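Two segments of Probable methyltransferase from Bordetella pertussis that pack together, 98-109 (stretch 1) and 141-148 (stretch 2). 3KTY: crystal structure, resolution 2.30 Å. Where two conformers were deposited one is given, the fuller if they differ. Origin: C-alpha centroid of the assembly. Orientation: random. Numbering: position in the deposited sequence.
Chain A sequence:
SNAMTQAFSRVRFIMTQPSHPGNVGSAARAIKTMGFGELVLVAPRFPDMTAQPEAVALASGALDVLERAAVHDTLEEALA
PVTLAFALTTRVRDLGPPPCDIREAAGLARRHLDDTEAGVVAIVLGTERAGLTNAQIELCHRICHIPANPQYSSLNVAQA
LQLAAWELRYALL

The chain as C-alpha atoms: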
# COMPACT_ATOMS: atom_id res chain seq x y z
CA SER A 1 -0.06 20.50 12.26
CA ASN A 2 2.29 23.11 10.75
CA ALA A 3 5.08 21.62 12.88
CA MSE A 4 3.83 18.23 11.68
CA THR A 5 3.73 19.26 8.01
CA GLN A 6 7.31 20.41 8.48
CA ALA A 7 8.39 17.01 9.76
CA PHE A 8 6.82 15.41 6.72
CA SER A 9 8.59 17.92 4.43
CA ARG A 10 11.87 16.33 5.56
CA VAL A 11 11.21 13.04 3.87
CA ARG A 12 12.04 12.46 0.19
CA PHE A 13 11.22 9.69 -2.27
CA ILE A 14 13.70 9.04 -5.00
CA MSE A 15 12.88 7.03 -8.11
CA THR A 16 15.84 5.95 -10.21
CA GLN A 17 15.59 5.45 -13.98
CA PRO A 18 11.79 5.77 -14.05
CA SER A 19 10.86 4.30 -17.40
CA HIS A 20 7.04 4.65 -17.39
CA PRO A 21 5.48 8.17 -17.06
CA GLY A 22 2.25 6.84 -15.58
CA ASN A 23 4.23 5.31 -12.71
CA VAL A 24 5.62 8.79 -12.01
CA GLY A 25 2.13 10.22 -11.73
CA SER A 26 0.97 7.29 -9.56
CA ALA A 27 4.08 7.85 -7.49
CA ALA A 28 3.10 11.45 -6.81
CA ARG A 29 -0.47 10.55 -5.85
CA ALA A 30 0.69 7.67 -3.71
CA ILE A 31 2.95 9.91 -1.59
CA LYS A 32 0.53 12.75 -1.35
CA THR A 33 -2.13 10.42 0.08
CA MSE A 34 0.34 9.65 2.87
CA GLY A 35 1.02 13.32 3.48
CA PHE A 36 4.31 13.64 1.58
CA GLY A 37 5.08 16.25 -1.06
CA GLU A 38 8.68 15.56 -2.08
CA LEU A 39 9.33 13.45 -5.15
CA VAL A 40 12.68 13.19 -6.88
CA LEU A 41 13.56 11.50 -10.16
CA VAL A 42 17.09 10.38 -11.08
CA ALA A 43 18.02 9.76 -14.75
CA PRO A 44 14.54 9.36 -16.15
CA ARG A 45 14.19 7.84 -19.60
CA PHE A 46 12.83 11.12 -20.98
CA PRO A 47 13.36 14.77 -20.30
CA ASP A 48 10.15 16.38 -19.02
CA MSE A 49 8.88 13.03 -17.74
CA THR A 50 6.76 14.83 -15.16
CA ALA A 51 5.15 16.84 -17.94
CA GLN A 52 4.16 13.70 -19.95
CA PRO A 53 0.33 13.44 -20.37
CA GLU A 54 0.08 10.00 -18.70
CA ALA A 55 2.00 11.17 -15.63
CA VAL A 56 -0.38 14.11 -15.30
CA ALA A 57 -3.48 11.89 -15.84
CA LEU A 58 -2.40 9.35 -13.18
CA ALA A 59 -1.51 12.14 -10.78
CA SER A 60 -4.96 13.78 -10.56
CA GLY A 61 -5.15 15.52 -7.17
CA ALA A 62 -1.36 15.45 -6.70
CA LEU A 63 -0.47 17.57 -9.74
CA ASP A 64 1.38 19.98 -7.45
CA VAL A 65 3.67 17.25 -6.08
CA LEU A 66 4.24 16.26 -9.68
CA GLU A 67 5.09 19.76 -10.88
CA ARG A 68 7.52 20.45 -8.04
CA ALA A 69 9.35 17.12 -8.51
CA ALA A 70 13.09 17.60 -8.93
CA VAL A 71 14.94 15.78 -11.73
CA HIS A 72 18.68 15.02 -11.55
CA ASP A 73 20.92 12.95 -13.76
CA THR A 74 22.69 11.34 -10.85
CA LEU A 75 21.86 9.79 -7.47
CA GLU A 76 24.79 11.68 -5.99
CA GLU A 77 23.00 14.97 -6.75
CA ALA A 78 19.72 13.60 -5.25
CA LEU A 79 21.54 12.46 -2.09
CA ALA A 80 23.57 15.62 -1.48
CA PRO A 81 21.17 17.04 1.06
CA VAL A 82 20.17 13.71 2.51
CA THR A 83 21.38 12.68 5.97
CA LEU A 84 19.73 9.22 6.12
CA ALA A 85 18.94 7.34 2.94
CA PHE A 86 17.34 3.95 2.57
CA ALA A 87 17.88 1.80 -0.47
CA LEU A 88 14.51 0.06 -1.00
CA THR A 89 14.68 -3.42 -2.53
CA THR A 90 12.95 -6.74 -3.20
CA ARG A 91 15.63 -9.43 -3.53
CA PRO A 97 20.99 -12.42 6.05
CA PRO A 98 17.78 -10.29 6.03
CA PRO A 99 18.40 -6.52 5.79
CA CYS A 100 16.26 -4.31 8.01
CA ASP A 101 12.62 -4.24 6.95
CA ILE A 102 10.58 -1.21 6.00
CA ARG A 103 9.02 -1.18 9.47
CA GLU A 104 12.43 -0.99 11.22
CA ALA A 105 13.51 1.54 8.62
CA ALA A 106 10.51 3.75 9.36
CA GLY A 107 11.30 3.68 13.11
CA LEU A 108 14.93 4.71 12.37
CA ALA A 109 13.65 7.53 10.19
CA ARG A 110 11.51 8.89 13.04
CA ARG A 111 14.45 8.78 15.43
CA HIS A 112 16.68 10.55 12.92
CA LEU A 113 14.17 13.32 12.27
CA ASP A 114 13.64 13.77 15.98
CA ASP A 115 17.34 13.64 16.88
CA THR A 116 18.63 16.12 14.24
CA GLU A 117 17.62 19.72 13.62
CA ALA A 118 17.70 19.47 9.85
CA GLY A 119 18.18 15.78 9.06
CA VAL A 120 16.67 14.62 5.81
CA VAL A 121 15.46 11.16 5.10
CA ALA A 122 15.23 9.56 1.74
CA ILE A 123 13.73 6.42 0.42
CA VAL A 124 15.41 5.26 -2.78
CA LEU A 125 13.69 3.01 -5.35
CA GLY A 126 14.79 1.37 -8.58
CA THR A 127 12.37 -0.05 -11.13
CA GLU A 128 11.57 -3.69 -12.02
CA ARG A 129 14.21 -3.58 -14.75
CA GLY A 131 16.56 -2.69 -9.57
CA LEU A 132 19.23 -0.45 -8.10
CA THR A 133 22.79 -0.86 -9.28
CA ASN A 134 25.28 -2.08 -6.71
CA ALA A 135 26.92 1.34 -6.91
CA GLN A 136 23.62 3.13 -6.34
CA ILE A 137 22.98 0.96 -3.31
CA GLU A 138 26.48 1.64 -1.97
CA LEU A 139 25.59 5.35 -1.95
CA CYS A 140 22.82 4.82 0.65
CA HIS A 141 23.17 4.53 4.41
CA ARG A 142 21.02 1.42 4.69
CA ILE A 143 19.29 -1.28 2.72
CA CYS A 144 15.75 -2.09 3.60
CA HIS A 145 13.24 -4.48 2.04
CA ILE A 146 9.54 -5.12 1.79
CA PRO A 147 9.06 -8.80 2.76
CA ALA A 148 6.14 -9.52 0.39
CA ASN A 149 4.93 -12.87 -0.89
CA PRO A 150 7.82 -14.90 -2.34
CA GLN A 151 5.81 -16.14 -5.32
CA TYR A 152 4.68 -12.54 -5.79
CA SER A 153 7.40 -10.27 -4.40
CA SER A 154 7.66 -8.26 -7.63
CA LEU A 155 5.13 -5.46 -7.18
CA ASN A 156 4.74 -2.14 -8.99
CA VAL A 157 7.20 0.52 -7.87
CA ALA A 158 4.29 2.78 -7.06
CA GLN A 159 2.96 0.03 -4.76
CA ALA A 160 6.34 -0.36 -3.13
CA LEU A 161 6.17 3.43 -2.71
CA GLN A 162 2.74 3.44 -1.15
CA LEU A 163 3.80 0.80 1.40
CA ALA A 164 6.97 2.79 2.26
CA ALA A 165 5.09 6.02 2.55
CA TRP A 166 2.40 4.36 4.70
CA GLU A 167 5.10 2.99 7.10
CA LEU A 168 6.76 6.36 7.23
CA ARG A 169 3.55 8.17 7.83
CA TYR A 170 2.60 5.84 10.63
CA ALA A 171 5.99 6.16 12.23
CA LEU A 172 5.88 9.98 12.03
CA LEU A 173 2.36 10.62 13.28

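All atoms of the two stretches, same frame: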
# COMPACT_ATOMS: atom_id res chain seq x y z
N PRO A 98 18.80 -11.33 6.29
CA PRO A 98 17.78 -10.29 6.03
C PRO A 98 18.21 -8.87 6.41
O PRO A 98 18.56 -8.62 7.57
CB PRO A 98 16.59 -10.72 6.90
CG PRO A 98 17.11 -11.80 7.82
CD PRO A 98 18.26 -12.44 7.10
N PRO A 99 18.14 -7.93 5.45
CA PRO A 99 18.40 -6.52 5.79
C PRO A 99 17.27 -6.03 6.68
O PRO A 99 16.31 -6.81 6.92
CB PRO A 99 18.35 -5.80 4.44
CG PRO A 99 17.51 -6.69 3.56
CD PRO A 99 17.56 -8.10 4.11
N CYS A 100 17.35 -4.80 7.17
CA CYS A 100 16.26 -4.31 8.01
C CYS A 100 15.01 -4.15 7.14
O CYS A 100 15.09 -3.88 5.94
CB CYS A 100 16.65 -3.04 8.77
SG CYS A 100 16.19 -1.50 7.97
N ASP A 101 13.84 -4.35 7.72
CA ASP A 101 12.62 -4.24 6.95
C ASP A 101 12.08 -2.84 7.03
O ASP A 101 12.47 -2.05 7.88
CB ASP A 101 11.56 -5.28 7.39
CG ASP A 101 11.06 -5.08 8.83
OD1 ASP A 101 10.94 -3.93 9.35
OD2 ASP A 101 10.75 -6.11 9.45
N ILE A 102 11.14 -2.55 6.14
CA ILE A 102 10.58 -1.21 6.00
C ILE A 102 10.01 -0.70 7.32
O ILE A 102 9.92 0.50 7.52
CB ILE A 102 9.49 -1.18 4.88
CG1 ILE A 102 9.03 0.23 4.63
CG2 ILE A 102 8.28 -2.09 5.24
CD1 ILE A 102 10.11 1.09 4.02
N ARG A 103 9.59 -1.60 8.20
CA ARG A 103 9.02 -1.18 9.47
C ARG A 103 10.12 -0.70 10.46
O ARG A 103 9.96 0.31 11.10
CB ARG A 103 8.12 -2.28 10.05
CG ARG A 103 7.77 -2.14 11.51
CD ARG A 103 6.33 -1.71 11.77
NE ARG A 103 5.31 -2.13 10.79
CZ ARG A 103 4.24 -2.87 11.06
NH1 ARG A 103 4.06 -3.36 12.29
NH2 ARG A 103 3.35 -3.13 10.11
N GLU A 104 11.22 -1.44 10.54
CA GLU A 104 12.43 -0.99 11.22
C GLU A 104 12.97 0.33 10.60
O GLU A 104 13.36 1.26 11.30
CB GLU A 104 13.49 -2.12 11.20
CG GLU A 104 13.00 -3.39 11.90
CD GLU A 104 13.75 -4.68 11.52
OE1 GLU A 104 14.15 -4.85 10.35
OE2 GLU A 104 13.92 -5.54 12.41
N ALA A 105 12.94 0.41 9.29
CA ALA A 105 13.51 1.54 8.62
C ALA A 105 12.70 2.79 8.96
O ALA A 105 13.26 3.85 9.31
CB ALA A 105 13.64 1.28 7.12
N ALA A 106 11.39 2.65 8.94
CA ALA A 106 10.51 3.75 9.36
C ALA A 106 10.77 4.23 10.79
O ALA A 106 10.83 5.43 11.04
CB ALA A 106 9.06 3.37 9.18
N GLY A 107 10.93 3.30 11.74
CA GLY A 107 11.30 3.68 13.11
C GLY A 107 12.62 4.47 13.21
O GLY A 107 12.71 5.48 13.92
N LEU A 108 13.65 3.99 12.51
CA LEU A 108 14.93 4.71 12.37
C LEU A 108 14.72 6.10 11.78
O LEU A 108 15.26 7.06 12.27
CB LEU A 108 15.85 3.94 11.47
CG LEU A 108 16.27 2.60 12.03
CD1 LEU A 108 16.93 1.77 10.93
CD2 LEU A 108 17.20 2.86 13.23
N ALA A 109 13.92 6.22 10.74
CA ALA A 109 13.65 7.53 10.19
C ALA A 109 13.10 8.51 11.22
O ALA A 109 13.49 9.68 11.23
CB ALA A 109 12.71 7.43 9.01
N HIS A 141 22.70 4.89 3.07
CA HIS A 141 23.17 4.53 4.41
C HIS A 141 22.77 3.12 4.76
O HIS A 141 23.56 2.36 5.32
CB HIS A 141 22.66 5.52 5.45
CG HIS A 141 23.11 6.92 5.19
ND1 HIS A 141 22.41 7.80 4.39
CD2 HIS A 141 24.22 7.60 5.60
CE1 HIS A 141 23.05 8.95 4.33
NE2 HIS A 141 24.14 8.86 5.06
N ARG A 142 21.55 2.74 4.37
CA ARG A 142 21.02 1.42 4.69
C ARG A 142 20.27 0.81 3.54
O ARG A 142 19.80 1.54 2.63
CB ARG A 142 20.06 1.52 5.86
CG ARG A 142 20.69 2.04 7.12
CD ARG A 142 21.38 0.92 7.84
NE ARG A 142 21.23 1.16 9.26
CZ ARG A 142 20.55 0.39 10.10
NH1 ARG A 142 20.50 0.74 11.37
NH2 ARG A 142 19.96 -0.73 9.69
N ILE A 143 20.17 -0.52 3.59
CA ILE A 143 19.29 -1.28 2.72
C ILE A 143 18.08 -1.62 3.54
O ILE A 143 18.19 -2.00 4.71
CB ILE A 143 19.89 -2.63 2.35
CG1 ILE A 143 21.23 -2.86 3.06
CG2 ILE A 143 19.96 -2.79 0.86
CD1 ILE A 143 22.49 -2.45 2.26
N CYS A 144 16.91 -1.50 2.96
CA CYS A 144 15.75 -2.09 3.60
C CYS A 144 14.93 -2.84 2.55
O CYS A 144 15.17 -2.69 1.36
CB CYS A 144 14.95 -1.06 4.41
SG CYS A 144 13.98 0.02 3.45
N HIS A 145 14.02 -3.69 2.99
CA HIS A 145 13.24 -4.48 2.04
C HIS A 145 11.79 -4.59 2.47
O HIS A 145 11.44 -4.38 3.64
CB HIS A 145 13.86 -5.86 1.79
CG HIS A 145 13.49 -6.89 2.82
ND1 HIS A 145 12.93 -8.10 2.48
CD2 HIS A 145 13.59 -6.88 4.17
CE1 HIS A 145 12.72 -8.81 3.58
NE2 HIS A 145 13.11 -8.08 4.62
N ILE A 146 10.94 -4.89 1.51
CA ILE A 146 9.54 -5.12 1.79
C ILE A 146 9.39 -6.62 1.63
O ILE A 146 9.53 -7.13 0.52
CB ILE A 146 8.65 -4.36 0.82
CG1 ILE A 146 8.95 -2.86 0.91
CG2 ILE A 146 7.20 -4.63 1.08
CD1 ILE A 146 7.87 -1.97 0.36
N PRO A 147 9.18 -7.33 2.75
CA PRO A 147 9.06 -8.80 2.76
C PRO A 147 7.67 -9.22 2.28
O PRO A 147 6.85 -9.59 3.11
CB PRO A 147 9.25 -9.16 4.25
CG PRO A 147 8.70 -7.94 5.02
CD PRO A 147 9.05 -6.74 4.11
N ALA A 148 7.43 -9.16 0.97
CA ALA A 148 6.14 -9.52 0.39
C ALA A 148 6.18 -10.96 -0.05
O ALA A 148 7.24 -11.57 -0.06
CB ALA A 148 5.78 -8.63 -0.77

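The two stretches meet where a short extended segment, just before a helix, runs alongside the strand 142-145, and the helix that follows folds back over one face of that strand. The backbone contact is parallel. His 145 N donates to Cys 100 O (3.1 Å), and Ile 102 N donates to His 145 O (3.1 Å), so His 145 is held through both its amide and its carbonyl. Two CA-H...O contacts reinforce this ladder, Cys 144 CA to Cys 100 O at 3.0 Å and Asp 101 CA to His 145 O at 3.5 Å. Ile 102, as the first residue of the helix, has no i-4 partner within the helix for its amide, which leaves that group free to bond across to the strand.

The side chains of Cys 100 and Cys 144 lie on one face of this pairing, and the helix covers Cys 144. Its small side chain fills a pocket lined by Cys 100 SG, 3.8 Å from Cys 144 CB, by Ala 105 CB, also 3.8 Å from Cys 144 CB, and by Ile 102 CD1, 4.1 Å from Cys 144 SG. Ala 105 points toward the strand, and its methyl sits directly against Cys 144 CB; the helix and strand axes come as close as 7.5 Å. Just past the strand, Ile 146 CG1 packs 4.3 Å from Ile 102 CB; both isoleucines are buried.

Further along the helix, Leu 108 also points toward the strand. Its CD1 lies over one face of the Arg 142 guanidinium, 3.7 Å from NH1, while Cys 100 CB approaches NH2 of Arg 142 at 4.1 Å. The long arginine thus spans the gap at this end of the contact, its flat head group offering a surface to the leucine methyl.

Asp 101 and His 145 share the other face. The imidazole turns back toward stretch 1: Pro 99 covers one face of the ring, with Pro 99 CG 4.0 Å from His 145 CD2, and Asp 101 CB lies 4.1 Å from the same CD2. Flat ring against compact pyrrolidine makes a close fit, although Pro 99 is poorly ordered. Pro 99 CB also packs 4.1 Å from Ile 143 CB, whose side-chain end leads away.

Asp 101 caps the helix, its OD1 accepting from Glu 104 N (2.8 Å), while Asp 101 N donates to Glu 104 OE1 (2.7 Å). This reciprocal pair fixes the turn from extended segment into helix. Altogether 533 Å² is buried, counting both sides.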